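Local atomic coordinates of EF0056 (Enterococcus faecalis, PDB entry 6ORI), a protein that is of unknown function but, as an enterococcal surface protein with immunoglobulin-like domains, is probably connected with biofilm formation. Residues A14-T18 against Y397-Q401; L72-L78 against D163-R168. Residues are numbered along the deposited sequence.

Contact 1: residues A14-T18 against Y397-Q401; sequences ASGNT and YYYLQ. With CA (calcium ion), chain B.
A tight turn can dock on a strand end through a carbonyl and a hydroxyl. Residues 14-18 form such a turn, closed by Asn-17 N to Ala-14 O (3.2 Å), with Ser-15 (phi/psi 63°/12°) and Gly-16 (64°/21°) left-handed helical. Ser-15 lies opposite Tyr-398 (CA-CA 4.1 Å), where strand 394-398 ends, and the CA 15-to-18 and CA 397-to-401 directions lie 29° apart. Tyr-399 N donates to Ser-15 O (2.7 Å). Ser-15 OG (m rotamer) donates to Tyr-397 O (2.8 Å), which Thr-218, backbone-bonded to Ser-15, also reaches by OG1; a water gives a hydrogen to Ser-15 OG (3.1 Å) and accepts from Tyr-397 N (3.0 Å). A second water joins Asn-17 OD1 (2.8 Å) to Tyr-397 OH (2.7 Å), while Asn-17 ND2 bonds Gln-20. Ser-15 CB packs on the Tyr-397 ring (3.8 Å to its centroid), and a CB on Gly-16 would strike Tyr-398. Downstream, Leu-400 O binds calcium (2.2 Å), alongside Ser-162, Asp-163, Gly-372, Asp-374 and Asp-402: a metal site joining two beta-sheet domains.

Contact 2: residues L72-L78 against D163-R168; sequences LQLDERL and DRLMYR. With CA (calcium ion), chain B.
Where a strand gives way to a helix, side chains can prolong its pairing. Strands 72-74 and 166-168 run antiparallel (167°, axes 4.7 Å apart). Gln-73 and Arg-168 form a hydrogen-bonded pair, Gln-73 N to Arg-168 O 2.8 Å and Arg-168 N to Gln-73 O 2.9 Å; Leu-74 and Tyr-167 form a non-hydrogen-bonded pair. Leu-165, Met-166 and Gln-73 bury the most surface, Arg-77 close behind. Gln-73, extended (t,t), sends NE2 to Phe-19 O, and a water links its OE1 (2.6 Å) to Arg-168 NH1 (2.9 Å), itself salt-bridged to Glu-185 through NH2. Met-166, folded p,p,p, brings CE to 4.1 Å from Gln-73 NE2; its O accepts from Asp-75 N (2.9 Å) and its N donates to Asp-75 OD2 (3.1 Å). Leu-165 (m,t) sets CD2 4.1 Å from Leu-78 CG and, over the guanidinium face, 3.7 Å from Arg-77 NH2. Asp-75 N-caps helix 76-79, OD1 accepting Arg-77 N (2.9 Å) and OD2 salt-bridging Arg-77 NH2 (2.9 Å). Arg-77 NH1 and NH2 reach Asp-163 O (3.0 Å each), while Asp-163 OD1 binds calcium (2.3 Å). This is an antiparallel strand pair with one strand passing through an Asp N-cap into a short helix, beside an interdomain calcium site.

Overall arrangement
Contacts far apart in sequence can converge on one metal. From the N terminus, residues 14-18 precede strand 31-38 and wait for almost the whole chain before meeting residues 397-401. Within that long loop, contact 2 closes a smaller one, from strand 68-74 and helix 76-79 to the start of strand 166-173, in the first domain. The chain then builds the second domain, from strand 211-221 to strand 394-398, and returns to the leading segment, which also touches strands 184-189 and 211-221, one from each domain. The contacts, centred about 11 Å apart, touch where Tyr-397 OH lies 3.1 Å from Met-166 CB. Calcium joins them directly, taking ligands from both domains.

Contact 1: residues A14-T18 against Y397-Q401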
loop_
_atom_site.group_PDB
_atom_site.type_symbol
_atom_site.label_atom_id
_atom_site.label_comp_id
_atom_site.label_asym_id
_atom_site.label_seq_id
_atom_site.Cartn_x
_atom_site.Cartn_y
_atom_site.Cartn_z
ATOM N N ALA A 14 -10.575 0.574 0.333
ATOM C CA ALA A 14 -9.324 0.063 -0.211
ATOM C C ALA A 14 -9.373 -1.457 -0.166
ATOM O O ALA A 14 -9.797 -2.053 0.844
ATOM C CB ALA A 14 -8.141 0.603 0.570
ATOM N N SER A 15 -8.990 -2.084 -1.273
ATOM C CA SER A 15 -9.003 -3.538 -1.419
ATOM C C SER A 15 -10.409 -4.134 -1.321
ATOM O O SER A 15 -10.539 -5.336 -1.228
ATOM C CB SER A 15 -8.048 -4.211 -0.413
ATOM O OG SER A 15 -6.696 -3.791 -0.596
ATOM N N GLY A 16 -11.451 -3.305 -1.358
ATOM C CA GLY A 16 -12.810 -3.820 -1.212
ATOM C C GLY A 16 -13.060 -4.454 0.144
ATOM O O GLY A 16 -13.979 -5.260 0.293
ATOM N N ASN A 17 -12.244 -4.095 1.131
ATOM C CA ASN A 17 -12.334 -4.675 2.463
ATOM C C ASN A 17 -13.701 -4.361 3.038
ATOM O O ASN A 17 -14.130 -3.210 3.040
ATOM C CB ASN A 17 -11.217 -4.102 3.334
ATOM C CG ASN A 17 -11.194 -4.694 4.717
ATOM O OD1 ASN A 17 -11.275 -5.910 4.884
ATOM N ND2 ASN A 17 -11.078 -3.838 5.722
ATOM N N THR A 18 -14.366 -5.389 3.557
ATOM C CA THR A 18 -15.777 -5.272 3.908
ATOM C C THR A 18 -16.023 -4.717 5.310
ATOM O O THR A 18 -17.011 -4.013 5.530
ATOM C CB THR A 18 -16.488 -6.625 3.765
ATOM O OG1 THR A 18 -15.763 -7.631 4.485
ATOM C CG2 THR A 18 -16.577 -7.022 2.293
ATOM N N TYR A 397 -4.055 -6.341 -3.053
ATOM C CA TYR A 397 -5.125 -7.272 -3.320
ATOM C C TYR A 397 -6.448 -6.526 -3.415
ATOM O O TYR A 397 -6.594 -5.379 -2.958
ATOM C CB TYR A 397 -5.175 -8.388 -2.257
ATOM C CG TYR A 397 -5.852 -8.002 -0.979
ATOM C CD1 TYR A 397 -5.243 -7.135 -0.066
ATOM C CD2 TYR A 397 -7.116 -8.466 -0.699
ATOM C CE1 TYR A 397 -5.875 -6.770 1.092
ATOM C CE2 TYR A 397 -7.759 -8.095 0.465
ATOM C CZ TYR A 397 -7.129 -7.238 1.342
ATOM O OH TYR A 397 -7.783 -6.862 2.491
ATOM N N TYR A 398 -7.413 -7.202 -4.032
ATOM C CA TYR A 398 -8.803 -6.769 -3.995
ATOM C C TYR A 398 -9.627 -7.964 -3.530
ATOM O O TYR A 398 -9.558 -9.044 -4.116
ATOM C CB TYR A 398 -9.293 -6.258 -5.353
ATOM C CG TYR A 398 -10.575 -5.503 -5.212
ATOM C CD1 TYR A 398 -11.802 -6.148 -5.269
ATOM C CD2 TYR A 398 -10.557 -4.160 -4.963
ATOM C CE1 TYR A 398 -12.976 -5.440 -5.092
ATOM C CE2 TYR A 398 -11.709 -3.453 -4.809
ATOM C CZ TYR A 398 -12.905 -4.094 -4.858
ATOM O OH TYR A 398 -14.057 -3.359 -4.677
ATOM N N TYR A 399 -10.373 -7.770 -2.442
ATOM C CA TYR A 399 -11.094 -8.848 -1.764
ATOM C C TYR A 399 -12.233 -9.406 -2.592
ATOM O O TYR A 399 -12.984 -8.648 -3.210
ATOM C CB TYR A 399 -11.678 -8.329 -0.459
ATOM C CG TYR A 399 -12.616 -9.298 0.254
ATOM C CD1 TYR A 399 -12.139 -10.477 0.823
ATOM C CD2 TYR A 399 -13.964 -9.000 0.402
ATOM C CE1 TYR A 399 -12.990 -11.355 1.480
ATOM C CE2 TYR A 399 -14.824 -9.864 1.069
ATOM C CZ TYR A 399 -14.335 -11.038 1.604
ATOM O OH TYR A 399 -15.199 -11.893 2.266
ATOM N N LEU A 400 -12.353 -10.736 -2.580
ATOM C CA LEU A 400 -13.475 -11.461 -3.194
ATOM C C LEU A 400 -14.083 -12.415 -2.169
ATOM O O LEU A 400 -13.380 -13.262 -1.612
ATOM C CB LEU A 400 -12.991 -12.271 -4.391
ATOM C CG LEU A 400 -13.785 -12.078 -5.677
ATOM C CD1 LEU A 400 -13.822 -10.592 -6.084
ATOM C CD2 LEU A 400 -13.171 -12.946 -6.769
ATOM N N GLN A 401 -15.386 -12.297 -1.929
ATOM C CA GLN A 401 -16.047 -13.120 -0.909
ATOM C C GLN A 401 -16.059 -14.589 -1.303
ATOM O O GLN A 401 -16.473 -14.934 -2.405
ATOM C CB GLN A 401 -17.475 -12.627 -0.668
ATOM C CG GLN A 401 -17.536 -11.226 -0.073
ATOM C CD GLN A 401 -18.948 -10.686 0.056
ATOM O OE1 GLN A 401 -19.917 -11.446 0.126
ATOM N NE2 GLN A 401 -19.070 -9.362 0.086
HETATM CA CA CA B . -11.564 -14.511 -1.167
HETATM O O HOH W 1 -3.685 -3.881 -1.448
HETATM O O HOH W 2 -10.355 -7.600 2.919
#

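Contact 2: residues L72-L78 against D163-R168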
loop_
_atom_site.group_PDB
_atom_site.type_symbol
_atom_site.label_atom_id
_atom_site.label_comp_id
_atom_site.label_asym_id
_atom_site.label_seq_id
_atom_site.Cartn_x
_atom_site.Cartn_y
_atom_site.Cartn_z
ATOM N N LEU A 72 -3.832 0.514 13.460
ATOM C CA LEU A 72 -3.389 -0.663 12.721
ATOM C C LEU A 72 -4.479 -1.716 12.881
ATOM O O LEU A 72 -4.754 -2.184 13.994
ATOM C CB LEU A 72 -2.077 -1.178 13.271
ATOM C CG LEU A 72 -1.569 -2.468 12.649
ATOM C CD1 LEU A 72 -1.198 -2.297 11.184
ATOM C CD2 LEU A 72 -0.386 -2.981 13.457
ATOM N N GLN A 73 -5.140 -2.050 11.775
ATOM C CA GLN A 73 -6.114 -3.134 11.730
ATOM C C GLN A 73 -5.420 -4.377 11.181
ATOM O O GLN A 73 -4.688 -4.298 10.176
ATOM C CB GLN A 73 -7.336 -2.795 10.862
ATOM C CG GLN A 73 -8.368 -3.933 10.800
ATOM C CD GLN A 73 -9.690 -3.531 10.149
ATOM O OE1 GLN A 73 -10.162 -2.404 10.301
ATOM N NE2 GLN A 73 -10.308 -4.471 9.445
ATOM N N LEU A 74 -5.634 -5.516 11.844
ATOM C CA LEU A 74 -5.112 -6.794 11.375
ATOM C C LEU A 74 -6.262 -7.737 11.083
ATOM O O LEU A 74 -7.271 -7.737 11.762
ATOM C CB LEU A 74 -4.200 -7.441 12.412
ATOM C CG LEU A 74 -2.973 -6.648 12.788
ATOM C CD1 LEU A 74 -2.234 -7.416 13.861
ATOM C CD2 LEU A 74 -2.075 -6.371 11.607
ATOM N N ASP A 75 -6.080 -8.567 10.073
ATOM C CA ASP A 75 -7.025 -9.610 9.757
ATOM C C ASP A 75 -7.550 -10.264 11.015
ATOM O O ASP A 75 -6.756 -10.673 11.859
ATOM C CB ASP A 75 -6.327 -10.635 8.873
ATOM C CG ASP A 75 -7.288 -11.485 8.121
ATOM O OD1 ASP A 75 -7.980 -12.302 8.764
ATOM O OD2 ASP A 75 -7.338 -11.353 6.876
ATOM N N GLU A 76 -8.863 -10.402 11.119
ATOM C CA GLU A 76 -9.471 -11.046 12.282
ATOM C C GLU A 76 -8.880 -12.422 12.563
ATOM O O GLU A 76 -8.787 -12.847 13.734
ATOM C CB GLU A 76 -10.985 -11.184 12.086
ATOM C CG GLU A 76 -11.760 -9.874 12.150
ATOM C CD GLU A 76 -11.922 -9.341 13.576
ATOM O OE1 GLU A 76 -12.668 -8.353 13.750
ATOM O OE2 GLU A 76 -11.315 -9.904 14.519
ATOM N N ARG A 77 -8.483 -13.141 11.515
ATOM C CA ARG A 77 -7.989 -14.496 11.684
ATOM C C ARG A 77 -6.650 -14.513 12.404
ATOM O O ARG A 77 -6.301 -15.499 13.052
ATOM C CB ARG A 77 -7.889 -15.187 10.316
ATOM C CG ARG A 77 -9.260 -15.446 9.700
ATOM C CD ARG A 77 -9.176 -15.866 8.233
ATOM N NE ARG A 77 -8.627 -14.793 7.414
ATOM C CZ ARG A 77 -8.131 -14.945 6.189
ATOM N NH1 ARG A 77 -8.121 -16.137 5.597
ATOM N NH2 ARG A 77 -7.640 -13.905 5.547
ATOM N N LEU A 78 -5.865 -13.439 12.269
ATOM C CA LEU A 78 -4.652 -13.263 13.058
ATOM C C LEU A 78 -4.959 -12.599 14.382
ATOM O O LEU A 78 -4.391 -12.975 15.409
ATOM C CB LEU A 78 -3.601 -12.413 12.312
ATOM C CG LEU A 78 -3.033 -13.025 11.053
ATOM C CD1 LEU A 78 -2.096 -12.023 10.404
ATOM C CD2 LEU A 78 -2.308 -14.309 11.391
ATOM N N ASP A 163 -8.602 -16.279 0.888
ATOM C CA ASP A 163 -8.679 -14.947 1.505
ATOM C C ASP A 163 -7.283 -14.609 2.045
ATOM O O ASP A 163 -6.795 -15.222 3.012
ATOM C CB ASP A 163 -9.662 -14.915 2.686
ATOM C CG ASP A 163 -11.121 -14.772 2.279
ATOM O OD1 ASP A 163 -11.430 -14.471 1.122
ATOM O OD2 ASP A 163 -11.985 -14.915 3.178
ATOM N N ARG A 164 -6.617 -13.636 1.449
ATOM C CA ARG A 164 -5.311 -13.225 1.950
ATOM C C ARG A 164 -5.447 -12.548 3.320
ATOM O O ARG A 164 -6.482 -11.981 3.633
ATOM C CB ARG A 164 -4.626 -12.284 0.958
ATOM C CG ARG A 164 -4.465 -12.854 -0.460
ATOM C CD ARG A 164 -3.747 -14.186 -0.458
ATOM N NE ARG A 164 -2.485 -14.173 0.277
ATOM C CZ ARG A 164 -1.265 -14.334 -0.250
ATOM N NH1 ARG A 164 -0.200 -14.308 0.561
ATOM N NH2 ARG A 164 -1.099 -14.509 -1.566
ATOM N N LEU A 165 -4.385 -12.622 4.108
ATOM C CA LEU A 165 -4.346 -12.039 5.452
ATOM C C LEU A 165 -4.047 -10.565 5.354
ATOM O O LEU A 165 -2.935 -10.163 5.031
ATOM C CB LEU A 165 -3.284 -12.705 6.319
ATOM C CG LEU A 165 -3.493 -14.193 6.617
ATOM C CD1 LEU A 165 -2.185 -14.787 7.159
ATOM C CD2 LEU A 165 -4.646 -14.425 7.579
ATOM N N MET A 166 -5.050 -9.759 5.633
ATOM C CA MET A 166 -4.929 -8.339 5.444
ATOM C C MET A 166 -4.363 -7.574 6.617
ATOM O O MET A 166 -4.365 -8.037 7.773
ATOM C CB MET A 166 -6.285 -7.766 5.067
ATOM C CG MET A 166 -7.304 -7.719 6.186
ATOM S SD MET A 166 -7.194 -6.313 7.329
ATOM C CE MET A 166 -7.768 -5.013 6.268
ATOM N N TYR A 167 -3.877 -6.380 6.304
ATOM C CA TYR A 167 -3.617 -5.353 7.305
ATOM C C TYR A 167 -4.028 -4.010 6.717
ATOM O O TYR A 167 -4.052 -3.844 5.497
ATOM C CB TYR A 167 -2.156 -5.328 7.727
ATOM C CG TYR A 167 -1.151 -5.129 6.625
ATOM C CD1 TYR A 167 -0.905 -3.878 6.080
ATOM C CD2 TYR A 167 -0.409 -6.201 6.162
ATOM C CE1 TYR A 167 0.045 -3.730 5.059
ATOM C CE2 TYR A 167 0.540 -6.059 5.179
ATOM C CZ TYR A 167 0.768 -4.830 4.644
ATOM O OH TYR A 167 1.727 -4.731 3.657
ATOM N N ARG A 168 -4.384 -3.067 7.583
ATOM C CA ARG A 168 -4.634 -1.683 7.184
ATOM C C ARG A 168 -4.018 -0.765 8.217
ATOM O O ARG A 168 -4.299 -0.907 9.412
ATOM C CB ARG A 168 -6.137 -1.419 7.065
ATOM C CG ARG A 168 -6.515 0.035 6.718
ATOM C CD ARG A 168 -7.989 0.315 6.991
ATOM N NE ARG A 168 -8.470 1.515 6.324
ATOM C CZ ARG A 168 -9.548 2.207 6.683
ATOM N NH1 ARG A 168 -10.269 1.867 7.740
ATOM N NH2 ARG A 168 -9.900 3.258 5.961
HETATM CA CA CA B . -11.564 -14.511 -1.167
HETATM O O HOH W 3 -10.375 0.151 10.072
#